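Local structure of BpsB (PgaB), Poly-beta-1,6-N-acetyl-D-glucosamine N-deacetylase (Bordetella bronchiseptica RB50, 5BU6) at residues Arg185-Asp189 with Ala190-Ala194; Phe94-Leu97 with Ala98-Tyr102; Glu128-His131 with Asp132-Met135; Pro248-Pro251 with Asp252-Leu255; Asp230-Ala233 with Ala234-Gly237. The protein removes acetyl groups from the N-acetylglucosamine units of poly-beta-1,6-N-acetyl-D-glucosamine as a family 4 carbohydrate esterase and is required for biofilm formation in Bordetella bronchiseptica. The protein carries 5 engineered substitutions. One frame throughout, in Å; residues are numbered along the deposited sequence.

Contact 1 of 5, residues Arg185-Asp189 with Ala190-Ala194; sequences RYEND and AEYRA
Asn-188 and Glu-191 meet in a local cap contact at the start of helix 189-211, where the chain leaves the short strand 185-186 and passes through Glu-187 and Asn-188 into the helix. The carbonyl oxygen of the asparagine side chain takes the place of a missing backbone acceptor: Asn-188 OD1 receives Glu-191 N at 2.7 Å, with the N-H pointing almost straight at it (173°). Its CG sits between the backbone N and the carbonyl carbon (chi1 63°), which folds the amide back over the first turn. Glu-191 answers in the reverse direction. Its extended chain carries OE1 to Asn-188 N at 3.0 Å, and this donor lies above the carboxylate plane. The exchange is a capping box, with Asn-188 as the N-cap residue, and it brings the asparagine amide and the glutamate carboxylate into a stack with their planes 29° apart. The second carboxylate oxygen is engaged as well: Arg-185 NH1 reaches Glu-191 OE2 at 2.7 Å in a salt bridge whose hydrogen bond is weak because the N-H is badly bent, the two planar groups standing nearly perpendicular. Both oxygens of Glu-191 are thus gripped from the segment preceding the helix, which restricts rotation of the carboxylate. Behind the cap, regular helix bonding begins with Tyr-192 N to Asn-188 O at 2.9 Å. Glu-187 OE1 passes beside the CA of Tyr-192 at 3.9 Å, while its other carboxylate oxygen forms a salt bridge with Arg-195; the Tyr-192 hydroxyl is bonded to Ala-174 and Asn-226.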
loop_
_atom_site.group_PDB
_atom_site.type_symbol
_atom_site.label_atom_id
_atom_site.label_comp_id
_atom_site.label_asym_id
_atom_site.label_seq_id
_atom_site.Cartn_x
_atom_site.Cartn_y
_atom_site.Cartn_z
ATOM N N ARG A 185 7.150 -20.013 -22.865
ATOM C CA ARG A 185 5.761 -19.601 -23.029
ATOM C C ARG A 185 5.316 -18.583 -21.968
ATOM O O ARG A 185 6.014 -18.359 -20.983
ATOM C CB ARG A 185 4.855 -20.838 -22.999
ATOM C CG ARG A 185 4.653 -21.454 -21.623
ATOM C CD ARG A 185 3.935 -22.798 -21.724
ATOM N NE ARG A 185 3.265 -23.160 -20.476
ATOM C CZ ARG A 185 1.968 -23.442 -20.375
ATOM N NH1 ARG A 185 1.446 -23.758 -19.197
ATOM N NH2 ARG A 185 1.191 -23.414 -21.451
ATOM N N TYR A 186 4.165 -17.950 -22.191
ATOM C CA TYR A 186 3.548 -17.096 -21.176
ATOM C C TYR A 186 2.821 -17.968 -20.152
ATOM O O TYR A 186 2.438 -19.095 -20.448
ATOM C CB TYR A 186 2.561 -16.093 -21.806
ATOM C CG TYR A 186 3.181 -15.100 -22.773
ATOM C CD1 TYR A 186 3.775 -13.929 -22.316
ATOM C CD2 TYR A 186 3.168 -15.333 -24.137
ATOM C CE1 TYR A 186 4.351 -13.024 -23.199
ATOM C CE2 TYR A 186 3.738 -14.438 -25.026
ATOM C CZ TYR A 186 4.329 -13.285 -24.554
ATOM O OH TYR A 186 4.896 -12.396 -25.445
ATOM N N GLU A 187 2.660 -17.453 -18.937
ATOM C CA GLU A 187 1.726 -18.034 -17.978
ATOM C C GLU A 187 0.328 -18.081 -18.564
ATOM O O GLU A 187 -0.110 -17.109 -19.166
ATOM C CB GLU A 187 1.679 -17.210 -16.687
ATOM C CG GLU A 187 2.858 -17.397 -15.777
ATOM C CD GLU A 187 2.693 -16.637 -14.474
ATOM O OE1 GLU A 187 2.142 -15.516 -14.505
ATOM O OE2 GLU A 187 3.110 -17.171 -13.426
ATOM N N ASN A 188 -0.382 -19.184 -18.370
ATOM C CA ASN A 188 -1.794 -19.220 -18.728
ATOM C C ASN A 188 -2.625 -18.606 -17.603
ATOM O O ASN A 188 -2.090 -18.244 -16.550
ATOM C CB ASN A 188 -2.257 -20.653 -19.028
ATOM C CG ASN A 188 -2.140 -21.576 -17.821
ATOM O OD1 ASN A 188 -2.700 -21.305 -16.760
ATOM N ND2 ASN A 188 -1.427 -22.683 -17.989
ATOM N N ASP A 189 -3.930 -18.497 -17.821
ATOM C CA ASP A 189 -4.814 -17.838 -16.867
ATOM C C ASP A 189 -4.840 -18.543 -15.514
ATOM O O ASP A 189 -4.778 -17.893 -14.478
ATOM C CB ASP A 189 -6.226 -17.738 -17.445
ATOM C CG ASP A 189 -6.324 -16.705 -18.555
ATOM O OD1 ASP A 189 -5.603 -15.683 -18.480
ATOM O OD2 ASP A 189 -7.118 -16.913 -19.501
ATOM N N ALA A 190 -4.903 -19.869 -15.528
ATOM C CA ALA A 190 -4.879 -20.640 -14.289
ATOM C C ALA A 190 -3.575 -20.434 -13.519
ATOM O O ALA A 190 -3.602 -20.191 -12.320
ATOM C CB ALA A 190 -5.091 -22.107 -14.580
ATOM N N GLU A 191 -2.440 -20.533 -14.209
ATOM C CA GLU A 191 -1.129 -20.301 -13.588
ATOM C C GLU A 191 -1.014 -18.894 -13.009
ATOM O O GLU A 191 -0.531 -18.693 -11.883
ATOM C CB GLU A 191 -0.006 -20.531 -14.606
ATOM C CG GLU A 191 0.115 -21.961 -15.105
ATOM C CD GLU A 191 1.092 -22.098 -16.265
ATOM O OE1 GLU A 191 1.447 -21.069 -16.877
ATOM O OE2 GLU A 191 1.506 -23.236 -16.564
ATOM N N TYR A 192 -1.459 -17.916 -13.787
ATOM C CA TYR A 192 -1.411 -16.520 -13.367
ATOM C C TYR A 192 -2.242 -16.271 -12.110
ATOM O O TYR A 192 -1.757 -15.687 -11.139
ATOM C CB TYR A 192 -1.894 -15.633 -14.513
ATOM C CG TYR A 192 -2.181 -14.209 -14.146
ATOM C CD1 TYR A 192 -1.217 -13.409 -13.538
ATOM C CD2 TYR A 192 -3.408 -13.643 -14.451
ATOM C CE1 TYR A 192 -1.494 -12.081 -13.214
ATOM C CE2 TYR A 192 -3.688 -12.337 -14.148
ATOM C CZ TYR A 192 -2.735 -11.556 -13.529
ATOM O OH TYR A 192 -3.043 -10.249 -13.247
ATOM N N ARG A 193 -3.489 -16.732 -12.127
ATOM C CA ARG A 193 -4.372 -16.581 -10.971
ATOM C C ARG A 193 -3.769 -17.233 -9.740
ATOM O O ARG A 193 -3.768 -16.644 -8.656
ATOM C CB ARG A 193 -5.750 -17.194 -11.264
ATOM C CG ARG A 193 -6.666 -16.298 -12.068
ATOM C CD ARG A 193 -7.982 -17.007 -12.442
ATOM N NE ARG A 193 -8.953 -16.038 -12.927
ATOM C CZ ARG A 193 -9.863 -15.444 -12.159
ATOM N NH1 ARG A 193 -9.939 -15.742 -10.868
ATOM N NH2 ARG A 193 -10.702 -14.560 -12.685
ATOM N N ALA A 194 -3.256 -18.448 -9.920
ATOM C CA ALA A 194 -2.631 -19.203 -8.828
ATOM C C ALA A 194 -1.454 -18.445 -8.203
ATOM O O ALA A 194 -1.330 -18.372 -6.974
ATOM C CB ALA A 194 -2.179 -20.560 -9.321
#

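Contact 2 of 5, residues Phe94-Leu97 with Ala98-Tyr102; sequences FPLL and AAFNY. Engineered in segment 98-102: Ala-98 (natural residue Lys), Ala-99 (natural residue Lys).
Ala-98, an engineered residue where the natural sequence has Lys, donates its N to Phe-94 O at 3.0 Å in the last turns of helix 88-100, the helix of the beta-alpha-beta unit that runs from strand 77-83 to strand 104-108. Its methyl group lies near Pro-95 O. Ala-99, also engineered from Lys, continues the pattern with a bond from its N to Pro-95 O, and its CB lies 3.4 Å from that same carbonyl oxygen. Phe-100 bonds to Leu-96 O through its N. With its CG beside the backbone N (chi1 -79°), its ring runs alongside the Leu-96 side chain in the same direction, so that Phe-100 CE1 meets Leu-96 CD2 at 4.0 Å; Leu-96 O lies in the plane of the ring, at its edge. Asn-101 then departs from helical geometry with a positive phi of 56° and is the C-prime residue of a Schellman motif, its N bonding weakly to Ala-98 O. Tyr-102 completes the motif: the wider-span bond from its N to Leu-97 O, 2.9 Å long and in the carbonyl plane, closes the helix. Its side chain crosses that of Leu-97 at about a right angle, CB of Tyr-102 lying 4.1 Å from Leu-97 CD2, and one ring face rests on Phe-100 CB. Beside the Schellman motif these apolar side chains lean against Phe-47 and Arg-51 of helix 43-52. The packing also encloses Tyr-102 O, a buried carbonyl oxygen without a partner in the model, with CB and CD2 of Leu-97 each 3.5 Å from it.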
loop_
_atom_site.group_PDB
_atom_site.type_symbol
_atom_site.label_atom_id
_atom_site.label_comp_id
_atom_site.label_asym_id
_atom_site.label_seq_id
_atom_site.Cartn_x
_atom_site.Cartn_y
_atom_site.Cartn_z
ATOM N N PHE A 94 5.569 7.082 12.854
ATOM C CA PHE A 94 4.792 6.584 13.994
ATOM C C PHE A 94 4.678 7.610 15.154
ATOM O O PHE A 94 3.573 7.882 15.621
ATOM C CB PHE A 94 5.402 5.251 14.466
ATOM C CG PHE A 94 4.629 4.562 15.565
ATOM C CD1 PHE A 94 3.243 4.566 15.577
ATOM C CD2 PHE A 94 5.301 3.865 16.566
ATOM C CE1 PHE A 94 2.533 3.923 16.591
ATOM C CE2 PHE A 94 4.602 3.212 17.574
ATOM C CZ PHE A 94 3.208 3.243 17.583
ATOM N N PRO A 95 5.803 8.214 15.594
ATOM C CA PRO A 95 5.637 9.177 16.694
ATOM C C PRO A 95 4.931 10.461 16.277
ATOM O O PRO A 95 4.371 11.131 17.134
ATOM C CB PRO A 95 7.079 9.464 17.148
ATOM C CG PRO A 95 7.941 9.013 16.048
ATOM C CD PRO A 95 7.227 7.943 15.310
ATOM N N LEU A 96 4.930 10.799 14.993
ATOM C CA LEU A 96 4.134 11.929 14.545
ATOM C C LEU A 96 2.650 11.563 14.539
ATOM O O LEU A 96 1.805 12.368 14.912
ATOM C CB LEU A 96 4.574 12.395 13.159
ATOM C CG LEU A 96 5.724 13.403 13.096
ATOM C CD1 LEU A 96 6.001 13.773 11.650
ATOM C CD2 LEU A 96 5.414 14.648 13.913
ATOM N N LEU A 97 2.329 10.354 14.101
ATOM C CA LEU A 97 0.951 9.892 14.169
ATOM C C LEU A 97 0.439 9.970 15.603
ATOM O O LEU A 97 -0.671 10.429 15.851
ATOM C CB LEU A 97 0.843 8.468 13.649
ATOM C CG LEU A 97 1.113 8.313 12.154
ATOM C CD1 LEU A 97 1.036 6.858 11.784
ATOM C CD2 LEU A 97 0.110 9.121 11.329
ATOM N N ALA A 98 1.265 9.536 16.547
ATOM C CA ALA A 98 0.899 9.590 17.961
ATOM C C ALA A 98 0.710 11.022 18.447
ATOM O O ALA A 98 -0.259 11.328 19.141
ATOM C CB ALA A 98 1.945 8.880 18.802
ATOM N N ALA A 99 1.642 11.900 18.085
ATOM C CA ALA A 99 1.612 13.279 18.543
ATOM C C ALA A 99 0.397 14.047 18.018
ATOM O O ALA A 99 -0.159 14.874 18.725
ATOM C CB ALA A 99 2.897 13.992 18.139
ATOM N N PHE A 100 -0.010 13.772 16.783
ATOM C CA PHE A 100 -1.181 14.431 16.201
ATOM C C PHE A 100 -2.466 13.641 16.450
ATOM O O PHE A 100 -3.558 14.123 16.157
ATOM C CB PHE A 100 -0.988 14.620 14.692
ATOM C CG PHE A 100 -0.112 15.792 14.329
ATOM C CD1 PHE A 100 1.270 15.691 14.398
ATOM C CD2 PHE A 100 -0.675 16.988 13.898
ATOM C CE1 PHE A 100 2.082 16.785 14.069
ATOM C CE2 PHE A 100 0.130 18.076 13.559
ATOM C CZ PHE A 100 1.509 17.967 13.642
ATOM N N ASN A 101 -2.311 12.426 16.980
ATOM C CA ASN A 101 -3.393 11.460 17.151
ATOM C C ASN A 101 -4.116 11.140 15.848
ATOM O O ASN A 101 -5.335 11.060 15.809
ATOM C CB ASN A 101 -4.407 11.944 18.195
ATOM C CG ASN A 101 -5.265 10.809 18.722
ATOM O OD1 ASN A 101 -4.765 9.713 18.983
ATOM N ND2 ASN A 101 -6.562 11.052 18.849
ATOM N N TYR A 102 -3.350 10.958 14.777
ATOM C CA TYR A 102 -3.899 10.564 13.486
ATOM C C TYR A 102 -3.748 9.061 13.250
ATOM O O TYR A 102 -2.650 8.528 13.419
ATOM C CB TYR A 102 -3.180 11.273 12.358
ATOM C CG TYR A 102 -3.337 12.767 12.266
ATOM C CD1 TYR A 102 -4.402 13.435 12.868
ATOM C CD2 TYR A 102 -2.439 13.503 11.509
ATOM C CE1 TYR A 102 -4.538 14.809 12.727
ATOM C CE2 TYR A 102 -2.565 14.865 11.377
ATOM C CZ TYR A 102 -3.606 15.509 11.977
ATOM O OH TYR A 102 -3.693 16.871 11.797
#

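Contact 3 of 5, residues Glu128-His131 with Asp132-Met135; sequences EVPH and DFFM
Pro-130 sets its CB-CG-CD edge over one face of the Phe-133 ring where the antiparallel hairpin of strands 121-124 and 127-129 ends and the chain turns through a short 3-10 segment toward helix 137-145. The proline is the bump: its CD sits over the centre of the phenylalanine ring, 3.7 Å from the centroid and only 8° off the normal, a CH-pi contact. CG of Pro-130 extends the overlap to Phe-133 CE1 at 3.6 Å. Val-129 bridges this ring and that of Phe-134, crossing each at about a right angle. Its CB meets the Phe-133 ring obliquely at CD2, 3.9 Å away. Its CG2, placed between the backbone N and the carbonyl carbon (CG1 at chi1 -65°), reaches toward Phe-134 instead. The turn is tied by Phe-133 N to Pro-130 O at 3.1 Å, the donor standing above the carbonyl plane, and by a weak bond from Phe-134 N to His-131 O. Phe-134 is buried, stacked on Tyr-86 and also meeting Trp-112, and its side chain lies about 9 Å from a bound nickel ion. CE2 of Phe-134 touches Val-129 CG2 at 3.8 Å.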
loop_
_atom_site.group_PDB
_atom_site.type_symbol
_atom_site.label_atom_id
_atom_site.label_comp_id
_atom_site.label_asym_id
_atom_site.label_seq_id
_atom_site.Cartn_x
_atom_site.Cartn_y
_atom_site.Cartn_z
ATOM N N GLU A 128 20.185 -3.907 -4.673
ATOM C CA GLU A 128 19.913 -4.669 -3.452
ATOM C C GLU A 128 20.051 -3.773 -2.222
ATOM O O GLU A 128 20.901 -2.881 -2.200
ATOM C CB GLU A 128 20.874 -5.859 -3.323
ATOM C CG GLU A 128 20.526 -7.071 -4.160
ATOM C CD GLU A 128 21.335 -8.294 -3.759
ATOM O OE1 GLU A 128 22.525 -8.134 -3.406
ATOM O OE2 GLU A 128 20.776 -9.412 -3.782
ATOM N N VAL A 129 19.234 -4.010 -1.197
ATOM C CA VAL A 129 19.364 -3.243 0.037
ATOM C C VAL A 129 19.458 -4.136 1.270
ATOM O O VAL A 129 18.952 -5.260 1.285
ATOM C CB VAL A 129 18.188 -2.246 0.227
ATOM C CG1 VAL A 129 18.197 -1.190 -0.864
ATOM C CG2 VAL A 129 16.849 -2.972 0.273
ATOM N N PRO A 130 20.114 -3.628 2.318
ATOM C CA PRO A 130 20.242 -4.373 3.568
ATOM C C PRO A 130 18.906 -4.729 4.190
ATOM O O PRO A 130 17.948 -3.949 4.116
ATOM C CB PRO A 130 21.019 -3.406 4.469
ATOM C CG PRO A 130 21.763 -2.569 3.555
ATOM C CD PRO A 130 20.908 -2.388 2.344
ATOM N N HIS A 131 18.858 -5.918 4.785
ATOM C CA HIS A 131 17.709 -6.390 5.538
ATOM C C HIS A 131 17.225 -5.353 6.560
ATOM O O HIS A 131 16.020 -5.155 6.721
ATOM C CB HIS A 131 18.073 -7.717 6.238
ATOM C CG HIS A 131 16.920 -8.392 6.910
ATOM N ND1 HIS A 131 15.772 -8.754 6.240
ATOM C CD2 HIS A 131 16.741 -8.778 8.195
ATOM C CE1 HIS A 131 14.932 -9.326 7.082
ATOM N NE2 HIS A 131 15.496 -9.355 8.276
ATOM N N ASP A 132 18.148 -4.649 7.220
ATOM C CA ASP A 132 17.727 -3.756 8.300
ATOM C C ASP A 132 17.294 -2.366 7.817
ATOM O O ASP A 132 17.052 -1.465 8.627
ATOM C CB ASP A 132 18.838 -3.632 9.345
ATOM C CG ASP A 132 20.215 -3.582 8.726
ATOM O OD1 ASP A 132 20.302 -3.367 7.502
ATOM O OD2 ASP A 132 21.210 -3.748 9.464
ATOM N N PHE A 133 17.147 -2.191 6.507
ATOM C CA PHE A 133 16.465 -0.996 6.002
ATOM C C PHE A 133 14.970 -1.025 6.301
ATOM O O PHE A 133 14.290 -0.000 6.213
ATOM C CB PHE A 133 16.673 -0.829 4.491
ATOM C CG PHE A 133 17.956 -0.133 4.126
ATOM C CD1 PHE A 133 19.026 -0.130 5.001
ATOM C CD2 PHE A 133 18.078 0.548 2.928
ATOM C CE1 PHE A 133 20.218 0.526 4.685
ATOM C CE2 PHE A 133 19.268 1.215 2.599
ATOM C CZ PHE A 133 20.332 1.205 3.480
ATOM N N PHE A 134 14.455 -2.200 6.636
ATOM C CA PHE A 134 13.017 -2.357 6.881
ATOM C C PHE A 134 12.668 -2.520 8.364
ATOM O O PHE A 134 13.441 -3.076 9.133
ATOM C CB PHE A 134 12.505 -3.558 6.079
ATOM C CG PHE A 134 12.674 -3.386 4.603
ATOM C CD1 PHE A 134 11.764 -2.644 3.879
ATOM C CD2 PHE A 134 13.773 -3.904 3.950
ATOM C CE1 PHE A 134 11.928 -2.447 2.521
ATOM C CE2 PHE A 134 13.939 -3.721 2.592
ATOM C CZ PHE A 134 13.020 -2.983 1.880
ATOM N N MET A 135 11.481 -2.043 8.734
ATOM C CA MET A 135 10.885 -2.286 10.039
ATOM C C MET A 135 10.865 -3.757 10.388
ATOM O O MET A 135 10.639 -4.617 9.524
ATOM C CB MET A 135 9.444 -1.779 10.089
ATOM C CG MET A 135 9.276 -0.338 10.329
ATOM S SD MET A 135 7.495 -0.003 10.470
ATOM C CE MET A 135 6.947 -0.394 8.821
#

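Contact 4 of 5, residues Pro248-Pro251 with Asp252-Leu255; sequences PNTP and DVAL
Val-253 folds its isopropyl group back over the backbone of Thr-250, bringing CG2 to 3.6 Å from Thr-250 O and 3.7 Å from Thr-250 N. Its other branch takes a different course: with CG1 opposite the backbone N (chi1 -179°), that methyl group lies 3.9 Å from Asn-249 OD1. One buried valine therefore spans two successive residues of the incoming chain. The fold-back is set by a type I beta turn from Thr-250 to Val-253, with Pro-251 and Asp-252 at its corners, in the long loop between strand 240-242 and strand 261-266. Across the turn, Val-253 N donates to Thr-250 O at 3.0 Å, the N-H approaching from well above the carbonyl plane. Proline fits the first corner, where its ring fixes phi near the value a type I turn needs (-58°). The Thr-250 and Asp-252 side chains lie side by side, pointing the same way, though the modelled approach of their oxygens is too short to be trusted. Asn-249 secures the base of the turn: its OD1 accepts from Arg-259 N and its ND2 donates to Phe-13 O, beside strand 14-20. The bond from Val-253 N to Thr-250 O closes the turn, the asparagine amide ties it to neighbouring chain segments, and the valine packs its methyl groups against the Thr-250 carbonyl that its own N-H engages.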
loop_
_atom_site.group_PDB
_atom_site.type_symbol
_atom_site.label_atom_id
_atom_site.label_comp_id
_atom_site.label_asym_id
_atom_site.label_seq_id
_atom_site.Cartn_x
_atom_site.Cartn_y
_atom_site.Cartn_z
ATOM N N PRO A 248 -12.105 11.618 -5.665
ATOM C CA PRO A 248 -12.825 11.417 -4.411
ATOM C C PRO A 248 -13.404 10.018 -4.360
ATOM O O PRO A 248 -13.811 9.480 -5.386
ATOM C CB PRO A 248 -13.927 12.481 -4.471
ATOM C CG PRO A 248 -14.216 12.616 -5.936
ATOM C CD PRO A 248 -12.896 12.385 -6.648
ATOM N N ASN A 249 -13.424 9.424 -3.180
ATOM C CA ASN A 249 -14.124 8.162 -3.013
ATOM C C ASN A 249 -15.549 8.441 -2.611
ATOM O O ASN A 249 -15.875 8.489 -1.423
ATOM C CB ASN A 249 -13.447 7.296 -1.979
ATOM C CG ASN A 249 -12.076 6.876 -2.418
ATOM O OD1 ASN A 249 -11.924 5.986 -3.262
ATOM N ND2 ASN A 249 -11.068 7.537 -1.882
ATOM N N THR A 250 -16.383 8.636 -3.619
ATOM C CA THR A 250 -17.790 8.914 -3.416
ATOM C C THR A 250 -18.495 7.587 -3.109
ATOM O O THR A 250 -17.894 6.525 -3.257
ATOM C CB THR A 250 -18.382 9.621 -4.654
ATOM O OG1 THR A 250 -18.153 8.817 -5.816
ATOM C CG2 THR A 250 -17.727 10.990 -4.847
ATOM N N PRO A 251 -19.759 7.638 -2.649
ATOM C CA PRO A 251 -20.437 6.393 -2.262
ATOM C C PRO A 251 -20.555 5.334 -3.363
ATOM O O PRO A 251 -20.698 4.165 -3.029
ATOM C CB PRO A 251 -21.838 6.881 -1.854
ATOM C CG PRO A 251 -21.617 8.255 -1.368
ATOM C CD PRO A 251 -20.537 8.826 -2.251
ATOM N N ASP A 252 -20.519 5.726 -4.635
ATOM C CA ASP A 252 -20.616 4.753 -5.723
ATOM C C ASP A 252 -19.295 4.015 -6.011
ATOM O O ASP A 252 -19.279 3.044 -6.763
ATOM C CB ASP A 252 -21.107 5.436 -6.998
ATOM C CG ASP A 252 -20.182 6.538 -7.461
ATOM O OD1 ASP A 252 -19.681 7.288 -6.597
ATOM O OD2 ASP A 252 -19.953 6.652 -8.687
ATOM N N VAL A 253 -18.194 4.475 -5.419
ATOM C CA VAL A 253 -16.912 3.785 -5.558
ATOM C C VAL A 253 -16.850 2.582 -4.624
ATOM O O VAL A 253 -16.944 2.744 -3.408
ATOM C CB VAL A 253 -15.706 4.706 -5.234
ATOM C CG1 VAL A 253 -14.374 3.949 -5.426
ATOM C CG2 VAL A 253 -15.749 5.970 -6.095
ATOM N N ALA A 254 -16.689 1.384 -5.179
ATOM C CA ALA A 254 -16.540 0.176 -4.351
ATOM C C ALA A 254 -15.273 0.233 -3.526
ATOM O O ALA A 254 -14.270 0.787 -3.983
ATOM C CB ALA A 254 -16.536 -1.086 -5.220
ATOM N N LEU A 255 -15.286 -0.368 -2.331
ATOM C CA LEU A 255 -14.092 -0.344 -1.488
ATOM C C LEU A 255 -12.982 -1.210 -2.074
ATOM O O LEU A 255 -11.861 -1.173 -1.596
ATOM C CB LEU A 255 -14.405 -0.790 -0.047
ATOM C CG LEU A 255 -15.266 0.176 0.776
ATOM C CD1 LEU A 255 -15.306 -0.272 2.227
ATOM C CD2 LEU A 255 -14.830 1.653 0.671
#

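Contact 5 of 5, residues Asp230-Ala233 with Ala234-Gly237; sequences DQVA and AEVG
Ala-234 N to Asp-230 O and Glu-235 N to Gln-231 O, each at 3.1 Å, are the main polar links across the last turns of helix 227-235, which lies between strand 217-219 and strand 240-242 in a beta-alpha-beta unit. Val-236 N comes next, with a bond to Val-232 O at 3.2 Å and a second, weak one to Ala-233 O. This division between two acceptors accompanies the end of the helix. Gly-237, with a positive phi of 87°, is the C-prime residue of a Schellman motif, its N bonded to Ala-234 O and Leu-238 N reaching back to Ala-233 O. Further out, Glu-235 stretches back along the helix, its CG 3.4 Å from Gln-231 O. Its OE2 comes no nearer than 3.6 Å to Gln-231 NE2, with the amide and carboxylate planes steeply inclined at 71°. Across the two segments the packing is mostly side chain on backbone. With CG1 of Val-236 anti to the carbonyl carbon (chi1 -59°), CG2 falls between N and the carbonyl carbon and comes to 3.2 Å from Ala-233 O. Outward, Val-232 and Val-236 pack on Arg-197 and Ala-233 on Leu-200 of helix 189-211. The polar ends turn to the same helix: Glu-235 OE1 forms a salt bridge with Arg-197, and Gln-231 OE1 is hydrogen-bonded to Arg-193.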
loop_
_atom_site.group_PDB
_atom_site.type_symbol
_atom_site.label_atom_id
_atom_site.label_comp_id
_atom_site.label_asym_id
_atom_site.label_seq_id
_atom_site.Cartn_x
_atom_site.Cartn_y
_atom_site.Cartn_z
ATOM N N ASP A 230 -8.551 -8.721 -8.746
ATOM C CA ASP A 230 -9.587 -8.309 -7.801
ATOM C C ASP A 230 -10.406 -9.519 -7.364
ATOM O O ASP A 230 -10.778 -9.645 -6.199
ATOM C CB ASP A 230 -10.483 -7.232 -8.410
ATOM C CG ASP A 230 -9.728 -5.918 -8.640
ATOM O OD1 ASP A 230 -8.645 -5.751 -8.039
ATOM O OD2 ASP A 230 -10.200 -5.069 -9.420
ATOM N N GLN A 231 -10.653 -10.422 -8.298
ATOM C CA GLN A 231 -11.419 -11.630 -8.005
ATOM C C GLN A 231 -10.647 -12.539 -7.054
ATOM O O GLN A 231 -11.194 -13.103 -6.114
ATOM C CB GLN A 231 -11.741 -12.367 -9.297
ATOM C CG GLN A 231 -12.617 -13.578 -9.100
ATOM C CD GLN A 231 -12.778 -14.363 -10.384
ATOM O OE1 GLN A 231 -12.696 -13.801 -11.481
ATOM N NE2 GLN A 231 -12.990 -15.671 -10.261
ATOM N N VAL A 232 -9.354 -12.661 -7.306
ATOM C CA VAL A 232 -8.486 -13.481 -6.493
ATOM C C VAL A 232 -8.302 -12.882 -5.087
ATOM O O VAL A 232 -8.281 -13.602 -4.098
ATOM C CB VAL A 232 -7.121 -13.652 -7.198
ATOM C CG1 VAL A 232 -6.038 -13.869 -6.213
ATOM C CG2 VAL A 232 -7.192 -14.780 -8.214
ATOM N N ALA A 233 -8.175 -11.563 -5.001
ATOM C CA ALA A 233 -8.098 -10.894 -3.700
ATOM C C ALA A 233 -9.355 -11.201 -2.878
ATOM O O ALA A 233 -9.279 -11.454 -1.679
ATOM C CB ALA A 233 -7.928 -9.394 -3.883
ATOM N N ALA A 234 -10.505 -11.171 -3.535
ATOM C CA ALA A 234 -11.777 -11.498 -2.885
ATOM C C ALA A 234 -11.795 -12.930 -2.347
ATOM O O ALA A 234 -12.328 -13.186 -1.269
ATOM C CB ALA A 234 -12.918 -11.296 -3.841
ATOM N N GLU A 235 -11.200 -13.856 -3.096
ATOM C CA GLU A 235 -11.165 -15.259 -2.683
ATOM C C GLU A 235 -10.368 -15.438 -1.402
ATOM O O GLU A 235 -10.707 -16.285 -0.582
ATOM C CB GLU A 235 -10.571 -16.152 -3.781
ATOM C CG GLU A 235 -11.423 -16.266 -5.032
ATOM C CD GLU A 235 -10.665 -16.880 -6.192
ATOM O OE1 GLU A 235 -9.573 -17.442 -5.964
ATOM O OE2 GLU A 235 -11.158 -16.790 -7.333
ATOM N N VAL A 236 -9.313 -14.647 -1.217
ATOM C CA VAL A 236 -8.519 -14.794 -0.002
ATOM C C VAL A 236 -8.989 -13.843 1.100
ATOM O O VAL A 236 -8.345 -13.739 2.140
ATOM C CB VAL A 236 -7.016 -14.577 -0.258
ATOM C CG1 VAL A 236 -6.511 -15.582 -1.278
ATOM C CG2 VAL A 236 -6.756 -13.176 -0.720
ATOM N N GLY A 237 -10.116 -13.168 0.875
ATOM C CA GLY A 237 -10.729 -12.334 1.906
ATOM C C GLY A 237 -10.232 -10.898 2.011
ATOM O O GLY A 237 -10.416 -10.232 3.036
#

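Along the chain the order is contact 2, contact 3, contact 1, contact 5, contact 4. Contacts 1 and 5 are the one touching pair, with centres about 16 Å apart, and they meet where helix 189-211 packs on helix 227-235. Contact 2 ends helix 88-100 on the opposite side of the chain's centre, about 43 Å from contact 1 between centres. Contact 3 approaches contact 2 to about 7 Å between nearest atoms. Contact 4, in the loop between strands 240-242 and 261-266, comes within about 9 Å of contact 5 between nearest atoms. The contacts thus sit at helix ends and in loops around the parallel sheet, with Phe-134 of contact 3 about 9 Å from a bound nickel ion.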